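Methyltransferase type 12 (Clostridium thermocellum, PDB 3JWG) probably methylates the 2'-hydroxyl of the 3'-terminal nucleotide of small RNAs, using S-adenosyl-L-methionine and a magnesium ion, this chain being its methyltransferase domain. Local coordinates at residues 22-26 and 47-53; 142-148 and 195-201. Residue numbers count along the deposited sequence, not the author numbering.

Within one Rossmann-fold methyltransferase domain, the two contacts illustrate how the chemistry of packing follows its place in the fold. Both are partly buried. Contact 1 joins helix 13-27 to the last part of helix 42-48 and the turn that follows it; its leucines rest on the sheet, its charges keep to the exposed edge, and no hydrogen bond links its segments. Contact 2, more peripheral, with Phe-147 and His-148 exposed, buries 516 Å² against 296 Å². One backbone hydrogen bond continues from antiparallel strands 135-141 and 202-209; beyond it an asparagine amide and aromatic rings take over. They share no segment, though Leu-25 packs on strand 135-141, from whose end contact 2 sets out.

Contact 1 of 2, residues 22-26 and 47-53; sequences VAVLK and LLKDKSF
Phe-53 (chi1 m) sets its ring against the flank of helix 13-27, where CE2 meets CG1 of Val-22 and CE1 meets CB of Leu-25, both at 3.9 Å. Residues 22-26 are regular helix. Across from them, helix 42-48 gives way to a loop, and a type I turn from Asp-50 to Phe-53 brings the chain back toward the sheet. The register pairs Val-22 with Leu-47 (CA atoms 6.7 Å apart) and Lys-26 with Ser-52 (7.8 Å). Leu-47, chi1 m and chi2 t, sets CD2 3.9 Å from Leu-25 CD1 and 4.2 Å from Val-22 CG2. At the exposed edge Lys-26 lays CD 3.4 Å from Ser-52 OG and makes a long salt bridge, NZ to Asp-50 OD2 at 3.8 Å. The other carboxylate oxygen, Asp-50 OD1, accepts from Ser-52 N (3.0 Å), an Asx turn, and also from Ser-52 OG (2.6 Å). Leu-25 also rests on strands 105-109 and 135-141, and Leu-47 on 55-60: helices packed side by side on a Rossmann-type methyltransferase sheet.

Contact 2 of 2, residues 142-148 and 195-201; sequences NKEYNFH and DDEFGSP
Phe-198, Tyr-145 and Pro-201 carry most of this interface between a 3-10 turn (143-146) and a loop whose type II' turn runs from Asp-195 to Phe-198. It lies where strand 135-141 ends and the loop enters its antiparallel neighbour 202-209. Phe-198 (chi1 m) receives CB of His-148 squarely over its ring, 3.6 Å from the centroid, a CH-pi contact; Phe-147 CB meets its edge, 3.7 Å from CE2. Tyr-145, chi1 t, offers a ring face to Pro-201, whose CG sits 3.5 Å from the ring centroid. CA atoms of Tyr-145 and Phe-198 are 4.9 Å apart, those of Asn-142 and Pro-201 5.4 Å. Just beyond the strands Asn-142 N donates to Pro-201 O (3.0 Å); Asn-142 ND2 (chi1 t) donates to both Ser-200 O and Phe-198 O (2.7 Å each). Gly-199 has positive phi, and a CB there would clash with that amide. One side-chain amide thus satisfies two loop carbonyls, while C-H groups over two aromatic faces supply much of the apolar contact.

Contact 1 of 2, residues 22-26 and 47-53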
loop_
_atom_site.group_PDB
_atom_site.type_symbol
_atom_site.label_atom_id
_atom_site.label_comp_id
_atom_site.label_asym_id
_atom_site.label_seq_id
_atom_site.Cartn_x
_atom_site.Cartn_y
_atom_site.Cartn_z
ATOM N N VAL A 22 -2.978 9.052 2.123
ATOM C CA VAL A 22 -2.995 10.214 1.237
ATOM C C VAL A 22 -2.259 11.399 1.865
ATOM O O VAL A 22 -1.464 12.073 1.204
ATOM C CB VAL A 22 -4.452 10.631 0.911
ATOM C CG1 VAL A 22 -4.464 11.880 0.030
ATOM C CG2 VAL A 22 -5.167 9.480 0.208
ATOM N N ALA A 23 -2.523 11.650 3.145
ATOM C CA ALA A 23 -1.887 12.757 3.857
ATOM C C ALA A 23 -0.376 12.586 3.911
ATOM O O ALA A 23 0.368 13.554 3.752
ATOM C CB ALA A 23 -2.455 12.873 5.276
ATOM N N VAL A 24 0.089 11.362 4.137
ATOM C CA VAL A 24 1.529 11.131 4.180
ATOM C C VAL A 24 2.138 11.466 2.816
ATOM O O VAL A 24 3.160 12.157 2.731
ATOM C CB VAL A 24 1.860 9.666 4.558
ATOM C CG1 VAL A 24 3.359 9.416 4.422
ATOM C CG2 VAL A 24 1.421 9.392 5.990
ATOM N N LEU A 25 1.504 10.979 1.752
ATOM C CA LEU A 25 1.972 11.241 0.390
ATOM C C LEU A 25 2.062 12.748 0.139
ATOM O O LEU A 25 3.072 13.257 -0.363
ATOM C CB LEU A 25 1.015 10.602 -0.615
ATOM C CG LEU A 25 1.005 9.070 -0.579
ATOM C CD1 LEU A 25 -0.149 8.532 -1.395
ATOM C CD2 LEU A 25 2.339 8.558 -1.105
ATOM N N LYS A 26 0.996 13.460 0.481
ATOM C CA LYS A 26 0.977 14.907 0.303
ATOM C C LYS A 26 2.073 15.559 1.150
ATOM O O LYS A 26 2.742 16.492 0.695
ATOM C CB LYS A 26 -0.394 15.465 0.702
ATOM C CG LYS A 26 -0.585 16.959 0.448
ATOM C CD LYS A 26 -0.564 17.294 -1.043
ATOM C CE LYS A 26 -0.878 18.773 -1.284
ATOM N NZ LYS A 26 -2.239 19.128 -0.768
ATOM N N LEU A 47 -7.048 9.580 -4.152
ATOM C CA LEU A 47 -5.944 10.293 -4.783
ATOM C C LEU A 47 -6.452 11.232 -5.883
ATOM O O LEU A 47 -5.972 12.363 -6.022
ATOM C CB LEU A 47 -4.940 9.290 -5.360
ATOM C CG LEU A 47 -4.134 8.520 -4.306
ATOM C CD1 LEU A 47 -3.261 7.464 -4.975
ATOM C CD2 LEU A 47 -3.272 9.506 -3.511
ATOM N N LEU A 48 -7.434 10.765 -6.648
ATOM C CA LEU A 48 -8.017 11.558 -7.728
ATOM C C LEU A 48 -8.719 12.821 -7.225
ATOM O O LEU A 48 -8.866 13.796 -7.965
ATOM C CB LEU A 48 -9.004 10.707 -8.533
ATOM C CG LEU A 48 -8.408 9.686 -9.512
ATOM C CD1 LEU A 48 -9.507 8.769 -10.042
ATOM C CD2 LEU A 48 -7.723 10.427 -10.663
ATOM N N LYS A 49 -9.145 12.810 -5.967
ATOM C CA LYS A 49 -9.828 13.967 -5.406
ATOM C C LYS A 49 -8.858 15.080 -5.025
ATOM O O LYS A 49 -9.277 16.192 -4.704
ATOM C CB LYS A 49 -10.661 13.548 -4.192
ATOM C CG LYS A 49 -11.668 12.452 -4.500
ATOM C CD LYS A 49 -12.537 12.143 -3.294
ATOM C CE LYS A 49 -13.407 10.921 -3.538
ATOM N NZ LYS A 49 -14.268 11.067 -4.744
ATOM N N ASP A 50 -7.561 14.787 -5.067
ATOM C CA ASP A 50 -6.541 15.783 -4.741
ATOM C C ASP A 50 -5.741 16.095 -6.010
ATOM O O ASP A 50 -4.939 15.278 -6.466
ATOM C CB ASP A 50 -5.613 15.245 -3.648
ATOM C CG ASP A 50 -4.744 16.326 -3.037
ATOM O OD1 ASP A 50 -4.095 17.070 -3.796
ATOM O OD2 ASP A 50 -4.704 16.430 -1.793
ATOM N N LYS A 51 -5.952 17.284 -6.570
ATOM C CA LYS A 51 -5.283 17.690 -7.808
ATOM C C LYS A 51 -3.754 17.696 -7.785
ATOM O O LYS A 51 -3.123 17.787 -8.837
ATOM C CB LYS A 51 -5.773 19.076 -8.246
ATOM C CG LYS A 51 -5.328 20.207 -7.330
ATOM C CD LYS A 51 -5.584 21.569 -7.957
ATOM C CE LYS A 51 -5.119 22.692 -7.039
ATOM N NZ LYS A 51 -5.246 24.029 -7.687
ATOM N N SER A 52 -3.152 17.609 -6.603
ATOM C CA SER A 52 -1.697 17.616 -6.520
ATOM C C SER A 52 -1.100 16.339 -7.103
ATOM O O SER A 52 0.057 16.325 -7.513
ATOM C CB SER A 52 -1.233 17.785 -5.065
ATOM O OG SER A 52 -1.559 16.651 -4.275
ATOM N N PHE A 53 -1.885 15.268 -7.143
ATOM C CA PHE A 53 -1.392 14.004 -7.684
ATOM C C PHE A 53 -1.535 13.984 -9.206
ATOM O O PHE A 53 -2.632 13.840 -9.739
ATOM C CB PHE A 53 -2.140 12.842 -7.027
ATOM C CG PHE A 53 -1.934 12.773 -5.536
ATOM C CD1 PHE A 53 -0.679 12.487 -5.012
ATOM C CD2 PHE A 53 -2.976 13.064 -4.659
ATOM C CE1 PHE A 53 -0.459 12.495 -3.631
ATOM C CE2 PHE A 53 -2.770 13.075 -3.275
ATOM C CZ PHE A 53 -1.507 12.791 -2.759
#

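Contact 2 of 2, residues 142-148 and 195-201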
loop_
_atom_site.group_PDB
_atom_site.type_symbol
_atom_site.label_atom_id
_atom_site.label_comp_id
_atom_site.label_asym_id
_atom_site.label_seq_id
_atom_site.Cartn_x
_atom_site.Cartn_y
_atom_site.Cartn_z
ATOM N N ASN A 142 -2.535 -4.997 12.587
ATOM C CA ASN A 142 -1.755 -5.286 13.778
ATOM C C ASN A 142 -2.485 -6.497 14.351
ATOM O O ASN A 142 -3.591 -6.370 14.889
ATOM C CB ASN A 142 -1.785 -4.112 14.765
ATOM C CG ASN A 142 -1.513 -4.551 16.200
ATOM O OD1 ASN A 142 -0.754 -5.500 16.444
ATOM N ND2 ASN A 142 -2.126 -3.856 17.155
ATOM N N LYS A 143 -1.888 -7.676 14.206
ATOM C CA LYS A 143 -2.533 -8.893 14.683
ATOM C C LYS A 143 -2.938 -8.854 16.151
ATOM O O LYS A 143 -3.978 -9.393 16.523
ATOM C CB LYS A 143 -1.639 -10.116 14.452
ATOM C CG LYS A 143 -2.294 -11.408 14.944
ATOM C CD LYS A 143 -1.678 -12.666 14.348
ATOM C CE LYS A 143 -0.273 -12.907 14.835
ATOM N NZ LYS A 143 0.136 -14.321 14.537
ATOM N N GLU A 144 -2.115 -8.216 16.974
ATOM C CA GLU A 144 -2.365 -8.132 18.409
ATOM C C GLU A 144 -3.709 -7.496 18.745
ATOM O O GLU A 144 -4.315 -7.801 19.780
ATOM C CB GLU A 144 -1.237 -7.356 19.069
ATOM C CG GLU A 144 0.088 -8.098 19.025
ATOM C CD GLU A 144 1.240 -7.236 19.462
ATOM O OE1 GLU A 144 1.875 -6.601 18.590
ATOM O OE2 GLU A 144 1.500 -7.182 20.681
ATOM N N TYR A 145 -4.178 -6.624 17.863
ATOM C CA TYR A 145 -5.448 -5.957 18.076
ATOM C C TYR A 145 -6.589 -6.958 18.222
ATOM O O TYR A 145 -7.541 -6.722 18.964
ATOM C CB TYR A 145 -5.761 -5.026 16.910
ATOM C CG TYR A 145 -6.943 -4.128 17.173
ATOM C CD1 TYR A 145 -6.823 -3.021 18.012
ATOM C CD2 TYR A 145 -8.185 -4.390 16.598
ATOM C CE1 TYR A 145 -7.909 -2.195 18.273
ATOM C CE2 TYR A 145 -9.283 -3.568 16.854
ATOM C CZ TYR A 145 -9.134 -2.473 17.691
ATOM O OH TYR A 145 -10.203 -1.645 17.943
ATOM N N ASN A 146 -6.495 -8.075 17.506
ATOM C CA ASN A 146 -7.539 -9.085 17.550
ATOM C C ASN A 146 -7.493 -9.965 18.800
ATOM O O ASN A 146 -8.402 -10.760 19.031
ATOM C CB ASN A 146 -7.480 -9.963 16.296
ATOM C CG ASN A 146 -7.665 -9.163 15.009
ATOM O OD1 ASN A 146 -6.741 -8.491 14.538
ATOM N ND2 ASN A 146 -8.865 -9.225 14.442
ATOM N N PHE A 147 -6.439 -9.822 19.601
ATOM C CA PHE A 147 -6.298 -10.608 20.827
ATOM C C PHE A 147 -7.345 -10.188 21.849
ATOM O O PHE A 147 -7.750 -10.980 22.703
ATOM C CB PHE A 147 -4.910 -10.410 21.443
ATOM C CG PHE A 147 -3.794 -11.048 20.666
ATOM C CD1 PHE A 147 -2.471 -10.707 20.932
ATOM C CD2 PHE A 147 -4.055 -11.996 19.681
ATOM C CE1 PHE A 147 -1.425 -11.299 20.231
ATOM C CE2 PHE A 147 -3.014 -12.595 18.974
ATOM C CZ PHE A 147 -1.696 -12.244 19.250
ATOM N N HIS A 148 -7.772 -8.934 21.760
ATOM C CA HIS A 148 -8.763 -8.397 22.681
ATOM C C HIS A 148 -10.164 -8.831 22.268
ATOM O O HIS A 148 -10.737 -8.302 21.315
ATOM C CB HIS A 148 -8.659 -6.868 22.712
ATOM C CG HIS A 148 -9.508 -6.220 23.760
ATOM N ND1 HIS A 148 -9.516 -6.636 25.075
ATOM C CD2 HIS A 148 -10.347 -5.158 23.698
ATOM C CE1 HIS A 148 -10.323 -5.857 25.776
ATOM N NE2 HIS A 148 -10.839 -4.953 24.963
ATOM N N ASP A 195 -5.636 0.726 21.595
ATOM C CA ASP A 195 -6.342 -0.034 22.620
ATOM C C ASP A 195 -5.401 -0.464 23.743
ATOM O O ASP A 195 -5.239 -1.655 24.022
ATOM C CB ASP A 195 -7.016 -1.257 21.990
ATOM C CG ASP A 195 -7.784 -2.091 23.001
ATOM O OD1 ASP A 195 -8.497 -1.503 23.843
ATOM O OD2 ASP A 195 -7.682 -3.336 22.945
ATOM N N ASP A 196 -4.778 0.525 24.376
ATOM C CA ASP A 196 -3.856 0.298 25.481
ATOM C C ASP A 196 -2.663 -0.600 25.166
ATOM O O ASP A 196 -1.658 -0.138 24.623
ATOM C CB ASP A 196 -4.615 -0.259 26.691
ATOM C CG ASP A 196 -5.515 0.776 27.339
ATOM O OD1 ASP A 196 -5.001 1.848 27.725
ATOM O OD2 ASP A 196 -6.733 0.519 27.463
ATOM N N GLU A 197 -2.772 -1.879 25.512
ATOM C CA GLU A 197 -1.680 -2.821 25.287
ATOM C C GLU A 197 -1.781 -3.563 23.960
ATOM O O GLU A 197 -0.784 -4.086 23.461
ATOM C CB GLU A 197 -1.628 -3.837 26.427
ATOM C CG GLU A 197 -2.726 -4.887 26.371
ATOM C CD GLU A 197 -2.782 -5.731 27.625
ATOM O OE1 GLU A 197 -3.219 -5.206 28.667
ATOM O OE2 GLU A 197 -2.384 -6.913 27.571
ATOM N N PHE A 198 -2.979 -3.610 23.389
ATOM C CA PHE A 198 -3.183 -4.310 22.128
ATOM C C PHE A 198 -2.834 -3.461 20.905
ATOM O O PHE A 198 -2.794 -3.969 19.786
ATOM C CB PHE A 198 -4.627 -4.790 22.021
ATOM C CG PHE A 198 -5.051 -5.689 23.150
ATOM C CD1 PHE A 198 -5.659 -5.162 24.292
ATOM C CD2 PHE A 198 -4.837 -7.062 23.078
ATOM C CE1 PHE A 198 -6.048 -5.994 25.344
ATOM C CE2 PHE A 198 -5.221 -7.903 24.124
ATOM C CZ PHE A 198 -5.828 -7.368 25.258
ATOM N N GLY A 199 -2.585 -2.173 21.127
ATOM C CA GLY A 199 -2.242 -1.283 20.031
ATOM C C GLY A 199 -3.431 -0.896 19.176
ATOM O O GLY A 199 -4.581 -1.105 19.563
ATOM N N SER A 200 -3.155 -0.323 18.006
ATOM C CA SER A 200 -4.206 0.093 17.085
ATOM C C SER A 200 -4.484 -1.045 16.111
ATOM O O SER A 200 -3.706 -1.990 16.024
ATOM C CB SER A 200 -3.771 1.357 16.329
ATOM O OG SER A 200 -2.530 1.161 15.669
ATOM N N PRO A 201 -5.597 -0.969 15.363
ATOM C CA PRO A 201 -5.974 -2.008 14.395
ATOM C C PRO A 201 -5.020 -2.139 13.214
ATOM O O PRO A 201 -4.891 -3.212 12.616
ATOM C CB PRO A 201 -7.361 -1.565 13.932
ATOM C CG PRO A 201 -7.859 -0.703 15.065
ATOM C CD PRO A 201 -6.632 0.073 15.427
HETATM O O HOH W 1 -0.455 -7.488 23.093
#